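Local coordinates for protein muramidase (Sodiomyces alcalophilus, PDB 6ZM8) that hydrolyses peptidoglycan, cleaving the beta-1,4 bonds from N-acetylmuramic acid to N-acetylglucosamine, at residues 81-86 with 127-132; 88-93 with 202-207. One frame throughout, in Å; residues are numbered along the deposited sequence. Where two conformers were deposited one is given.

Interaction 1: residues 81-86 with 127-132; sequences GGWSKD and ITSRWP
Trp-83 meets Arg-130 chiefly through the aliphatic part of the arginine, a CH-pi contact. Arg-130 CD stands 3.7 Å from the centroid of the six-membered ring and 4° off its normal, while Arg-130 CG lies 3.5 Å from Trp-83 CD2. The arginine chain bends at chi2 and chi3, and its guanidinium stands 88° to the indole, turning an edge to it rather than stacking. Thr-128 packs here too, its CB 4.3 Å from Trp-83 CB.

No hydrogen bond crosses between the segments. Trp-83 NE1 and Arg-130 NH1 are 3.2 Å apart, but both are donors and make no bond; NE1 instead donates a hydrogen bond to Ala-205 O, and Arg-130 NH2 binds Leu-204 O. Thr-128 OG1 accepts from Arg-130 N at 3.0 Å, an ST turn where helix 110-128 ends, and bonds to Tyr-124 O. Ser-129 OG donates to Thr-128 O over 2.7 Å, in the carbonyl plane on a lone pair, and comes within 3.3 Å of Trp-83 CZ3.

The two close donors are probably tolerable because NE1 and NH1 are each hydrogen-bonded elsewhere, and the grip between the segments is dispersive: methylenes on an aromatic face, with the charge carried past the ring.

Interaction 2: residues 88-93 with 202-207; sequences ITLPGA and RALANG
Leu-90 and Pro-91 pack against Leu-204 in an apolar contact, and a water bridges Thr-89 and Ala-205 beside it; together they seat the loop entering strand 93-95 on the last turns of the C-terminal helix 198-206. The apolar part centres on Leu-204. Its CD2 meets Leu-90 CD2 at 4.0 Å, the two side chains crossing at a slant, and its CD1 lies 4.1 Å from Pro-91 CG, where the side chains cross at about a right angle. Leu-204 CG sits anti to the backbone N (chi1 176°), and the two methyls beyond it divide between the two loop residues. An alanine here would probably leave Leu-90 and Pro-91 without these methyl partners and open a gap beside Phe-178, which Leu-204 also touches.

Ala-205 carries the polar part, close to the backbone of Thr-89. Thr-89 O and Ala-205 O are both acceptors and only 3.1 Å apart, so no direct bond joins them. The water accepts from Thr-89 N at 3.1 Å and donates to Ala-205 O at 2.9 Å; Ala-205 O also takes the bond from Trp-83 NE1. Ala-205 CA adds a CA-H...O contact to Thr-89 O. In one of its two conformers Arg-202 lies alongside Ile-88, its NH1 3.9 Å from Ile-88 CG2, while the same nitrogen bonds Gly-87 O.

Leu-90 also touches Ile-55 and Phe-178, at the starts of strands 55-61 and 178-182. A helix packed against the N-terminal ends of barrel strands in this way is consistent with closure of the bottom of the TIM-barrel-like fold of family 25 enzymes.

In the fold
Interactions 1 and 2 share one loop, which runs from helix 69-78 to strand 93-95, and their centres lie about 8 Å apart. They meet at the C-terminal end of helix 198-206. Lys-85 NZ reaches Asn-206 O at 2.8 Å in a probable hydrogen bond and forms a salt bridge with Asp-208, while the link from Arg-130 NH2 to Leu-204 O is likewise 2.8 Å. Trp-83 NE1 also makes a weak bond to Thr-89 O. Two cationic side chains at a helix C-terminus would be expected to suit its dipole. Since 88-93 leads into the start of a barrel strand, both contacts probably lie away from the catalytic cleft, which in TIM barrels sits at the strands' C-terminal ends.

Interaction 1: residues 81-86 with 127-132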
loop_
_atom_site.group_PDB
_atom_site.type_symbol
_atom_site.label_atom_id
_atom_site.label_comp_id
_atom_site.label_asym_id
_atom_site.label_seq_id
_atom_site.Cartn_x
_atom_site.Cartn_y
_atom_site.Cartn_z
ATOM N N GLY A 81 -10.366 0.165 3.768
ATOM C CA GLY A 81 -9.653 -0.905 3.081
ATOM C C GLY A 81 -10.543 -2.008 2.544
ATOM O O GLY A 81 -10.023 -3.040 2.071
ATOM N N GLY A 82 -11.859 -1.837 2.558
ATOM C CA GLY A 82 -12.736 -2.822 1.951
ATOM C C GLY A 82 -12.515 -2.901 0.447
ATOM O O GLY A 82 -12.096 -1.942 -0.196
ATOM N N TRP A 83 -12.841 -4.040 -0.112
ATOM C CA TRP A 83 -12.617 -4.306 -1.526
ATOM C C TRP A 83 -13.947 -4.659 -2.194
ATOM O O TRP A 83 -14.802 -5.230 -1.590
ATOM C CB TRP A 83 -11.558 -5.386 -1.705
ATOM C CG TRP A 83 -11.288 -5.720 -3.136
ATOM C CD1 TRP A 83 -10.543 -5.007 -4.037
ATOM C CD2 TRP A 83 -11.814 -6.849 -3.853
ATOM N NE1 TRP A 83 -10.569 -5.640 -5.258
ATOM C CE2 TRP A 83 -11.326 -6.774 -5.185
ATOM C CE3 TRP A 83 -12.592 -7.946 -3.489
ATOM C CZ2 TRP A 83 -11.598 -7.751 -6.137
ATOM C CZ3 TRP A 83 -12.841 -8.928 -4.422
ATOM C CH2 TRP A 83 -12.344 -8.837 -5.729
ATOM N N SER A 84 -14.108 -4.358 -3.456
ATOM C CA SER A 84 -15.200 -4.991 -4.229
ATOM C C SER A 84 -14.665 -5.169 -5.644
ATOM O O SER A 84 -13.799 -4.424 -6.088
ATOM C CB SER A 84 -16.511 -4.269 -4.149
ATOM O OG SER A 84 -16.518 -3.137 -4.986
ATOM N N LYS A 85 -15.249 -6.148 -6.320
ATOM C CA LYS A 85 -14.826 -6.667 -7.633
ATOM C C LYS A 85 -15.504 -5.841 -8.755
ATOM O O LYS A 85 -16.189 -6.359 -9.604
ATOM C CB LYS A 85 -15.096 -8.163 -7.780
ATOM C CG LYS A 85 -14.264 -8.786 -8.910
ATOM C CD LYS A 85 -14.887 -10.061 -9.444
ATOM C CE LYS A 85 -14.112 -10.719 -10.549
ATOM N NZ LYS A 85 -12.876 -11.359 -10.034
ATOM N N ASP A 86 -15.201 -4.563 -8.773
ATOM C CA ASP A 86 -15.801 -3.587 -9.706
ATOM C C ASP A 86 -14.821 -3.131 -10.748
ATOM O O ASP A 86 -15.155 -2.269 -11.566
ATOM C CB ASP A 86 -16.436 -2.412 -8.965
ATOM C CG ASP A 86 -15.483 -1.605 -8.067
ATOM O OD1 ASP A 86 -14.264 -1.937 -8.086
ATOM O OD2 ASP A 86 -15.956 -0.680 -7.286
ATOM N N ILE A 127 -11.192 -11.482 5.457
ATOM C CA ILE A 127 -12.273 -10.506 5.471
ATOM C C ILE A 127 -12.700 -10.163 4.035
ATOM O O ILE A 127 -13.873 -10.151 3.713
ATOM C CB ILE A 127 -11.883 -9.230 6.243
ATOM C CG1 ILE A 127 -11.651 -9.559 7.716
ATOM C CG2 ILE A 127 -12.946 -8.170 6.091
ATOM C CD1 ILE A 127 -10.944 -8.481 8.478
ATOM N N THR A 128 -11.718 -9.795 3.206
ATOM C CA THR A 128 -12.001 -9.152 1.936
ATOM C C THR A 128 -11.994 -10.082 0.731
ATOM O O THR A 128 -12.513 -9.668 -0.326
ATOM C CB THR A 128 -10.996 -8.014 1.641
ATOM O OG1 THR A 128 -9.716 -8.578 1.330
ATOM C CG2 THR A 128 -10.919 -6.985 2.734
ATOM N N SER A 129 -11.349 -11.237 0.847
ATOM C CA SER A 129 -11.015 -12.174 -0.224
ATOM C C SER A 129 -9.682 -11.871 -0.905
ATOM O O SER A 129 -9.268 -12.671 -1.763
ATOM C CB SER A 129 -12.104 -12.337 -1.303
ATOM O OG SER A 129 -12.037 -11.354 -2.320
ATOM N N ARG A 130 -9.027 -10.764 -0.563
ATOM C CA ARG A 130 -7.817 -10.362 -1.256
ATOM C C ARG A 130 -6.593 -10.443 -0.352
ATOM O O ARG A 130 -6.634 -10.065 0.823
ATOM C CB ARG A 130 -7.911 -8.896 -1.706
ATOM C CG ARG A 130 -9.037 -8.635 -2.717
ATOM C CD ARG A 130 -8.891 -9.515 -3.964
ATOM N NE ARG A 130 -7.591 -9.386 -4.603
ATOM C CZ ARG A 130 -7.264 -8.488 -5.535
ATOM N NH1 ARG A 130 -8.211 -7.679 -6.040
ATOM N NH2 ARG A 130 -6.026 -8.436 -6.025
ATOM N N TRP A 131 -5.483 -10.906 -0.941
ATOM C CA TRP A 131 -4.193 -10.711 -0.299
ATOM C C TRP A 131 -3.812 -9.232 -0.467
ATOM O O TRP A 131 -3.929 -8.677 -1.551
ATOM C CB TRP A 131 -3.111 -11.596 -0.919
ATOM C CG TRP A 131 -3.410 -13.055 -0.769
ATOM C CD1 TRP A 131 -3.774 -13.919 -1.756
ATOM C CD2 TRP A 131 -3.437 -13.818 0.436
ATOM N NE1 TRP A 131 -4.021 -15.162 -1.239
ATOM C CE2 TRP A 131 -3.824 -15.129 0.106
ATOM C CE3 TRP A 131 -3.195 -13.520 1.771
ATOM C CZ2 TRP A 131 -3.973 -16.134 1.065
ATOM C CZ3 TRP A 131 -3.342 -14.526 2.712
ATOM C CH2 TRP A 131 -3.728 -15.818 2.370
ATOM N N PRO A 132 -3.354 -8.581 0.600
ATOM C CA PRO A 132 -2.974 -7.180 0.485
ATOM C C PRO A 132 -1.658 -7.036 -0.273
ATOM O O PRO A 132 -0.806 -7.928 -0.307
ATOM C CB PRO A 132 -2.849 -6.728 1.928
ATOM C CG PRO A 132 -2.374 -7.988 2.632
ATOM C CD PRO A 132 -3.101 -9.126 1.939
#

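Interaction 2: residues 88-93 with 202-207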
loop_
_atom_site.group_PDB
_atom_site.type_symbol
_atom_site.label_atom_id
_atom_site.label_comp_id
_atom_site.label_asym_id
_atom_site.label_seq_id
_atom_site.Cartn_x
_atom_site.Cartn_y
_atom_site.Cartn_z
ATOM N N ILE A 88 -12.199 -1.409 -10.361
ATOM C CA ILE A 88 -11.549 -0.147 -10.069
ATOM C C ILE A 88 -11.029 -0.087 -8.630
ATOM O O ILE A 88 -10.563 0.971 -8.219
ATOM C CB ILE A 88 -12.437 1.071 -10.357
ATOM C CG1 ILE A 88 -13.712 1.075 -9.532
ATOM C CG2 ILE A 88 -12.707 1.167 -11.863
ATOM C CD1 ILE A 88 -14.393 2.430 -9.461
ATOM N N THR A 89 -11.088 -1.193 -7.889
ATOM C CA THR A 89 -10.648 -1.198 -6.498
ATOM C C THR A 89 -9.430 -2.078 -6.366
ATOM O O THR A 89 -9.478 -3.297 -6.576
ATOM C CB THR A 89 -11.758 -1.664 -5.543
ATOM O OG1 THR A 89 -12.980 -0.979 -5.824
ATOM C CG2 THR A 89 -11.369 -1.357 -4.116
ATOM N N LEU A 90 -8.293 -1.460 -6.037
ATOM C CA LEU A 90 -7.093 -2.228 -5.769
ATOM C C LEU A 90 -7.219 -2.920 -4.413
ATOM O O LEU A 90 -7.879 -2.411 -3.493
ATOM C CB LEU A 90 -5.873 -1.293 -5.744
ATOM C CG LEU A 90 -5.560 -0.663 -7.110
ATOM C CD1 LEU A 90 -4.521 0.438 -6.966
ATOM C CD2 LEU A 90 -5.123 -1.701 -8.115
ATOM N N PRO A 91 -6.544 -4.059 -4.230
ATOM C CA PRO A 91 -6.439 -4.614 -2.890
ATOM C C PRO A 91 -5.755 -3.589 -1.981
ATOM O O PRO A 91 -4.855 -2.861 -2.396
ATOM C CB PRO A 91 -5.581 -5.864 -3.086
ATOM C CG PRO A 91 -4.728 -5.509 -4.313
ATOM C CD PRO A 91 -5.657 -4.737 -5.207
ATOM N N GLY A 92 -6.173 -3.561 -0.717
ATOM C CA GLY A 92 -5.550 -2.657 0.233
ATOM C C GLY A 92 -4.061 -2.980 0.388
ATOM O O GLY A 92 -3.625 -4.135 0.222
ATOM N N ALA A 93 -3.306 -1.948 0.763
ATOM C CA ALA A 93 -1.875 -2.086 0.981
ATOM C C ALA A 93 -1.524 -1.912 2.451
ATOM O O ALA A 93 -2.014 -1.003 3.148
ATOM C CB ALA A 93 -1.095 -1.061 0.166
ATOM N N ARG A 202 -6.076 -3.917 -14.453
ATOM C CA ARG A 202 -7.459 -4.324 -14.237
ATOM C C ARG A 202 -7.510 -5.701 -13.561
ATOM O O ARG A 202 -8.353 -5.912 -12.668
ATOM C CB ARG A 202 -8.196 -4.343 -15.563
ATOM C CG ARG A 202 -9.609 -4.824 -15.507
ATOM C CD ARG A 202 -10.473 -3.671 -15.040
ATOM N NE ARG A 202 -10.585 -2.655 -16.095
ATOM C CZ ARG A 202 -10.720 -1.333 -15.914
ATOM N NH1 ARG A 202 -10.991 -0.823 -14.726
ATOM N NH2 ARG A 202 -10.754 -0.536 -16.977
ATOM N N ALA A 203 -6.643 -6.633 -13.972
ATOM C CA ALA A 203 -6.631 -7.965 -13.346
ATOM C C ALA A 203 -6.269 -7.883 -11.870
ATOM O O ALA A 203 -6.822 -8.617 -11.052
ATOM C CB ALA A 203 -5.688 -8.886 -14.085
ATOM N N LEU A 204 -5.344 -6.988 -11.512
ATOM C CA LEU A 204 -5.003 -6.801 -10.093
ATOM C C LEU A 204 -6.199 -6.260 -9.342
ATOM O O LEU A 204 -6.533 -6.726 -8.245
ATOM C CB LEU A 204 -3.796 -5.863 -9.978
ATOM C CG LEU A 204 -3.414 -5.506 -8.537
ATOM C CD1 LEU A 204 -2.958 -6.751 -7.765
ATOM C CD2 LEU A 204 -2.315 -4.467 -8.549
ATOM N N ALA A 205 -6.902 -5.274 -9.919
ATOM C CA ALA A 205 -8.112 -4.774 -9.285
ATOM C C ALA A 205 -9.167 -5.886 -9.139
ATOM O O ALA A 205 -9.834 -5.976 -8.104
ATOM C CB ALA A 205 -8.669 -3.596 -10.070
ATOM N N ASN A 206 -9.320 -6.705 -10.168
ATOM C CA ASN A 206 -10.348 -7.749 -10.148
ATOM C C ASN A 206 -9.970 -8.972 -9.329
ATOM O O ASN A 206 -10.806 -9.783 -8.995
ATOM C CB ASN A 206 -10.664 -8.181 -11.585
ATOM C CG ASN A 206 -11.613 -7.221 -12.255
ATOM O OD1 ASN A 206 -12.430 -6.570 -11.597
ATOM N ND2 ASN A 206 -11.554 -7.216 -13.593
ATOM N N GLY A 207 -8.636 -9.251 -9.346
ATOM C CA GLY A 207 -8.222 -10.265 -8.328
ATOM C C GLY A 207 -8.226 -11.556 -9.059
ATOM O O GLY A 207 -8.452 -12.643 -8.457
HETATM O O HOH W 1 -11.997 -4.073 -8.329
#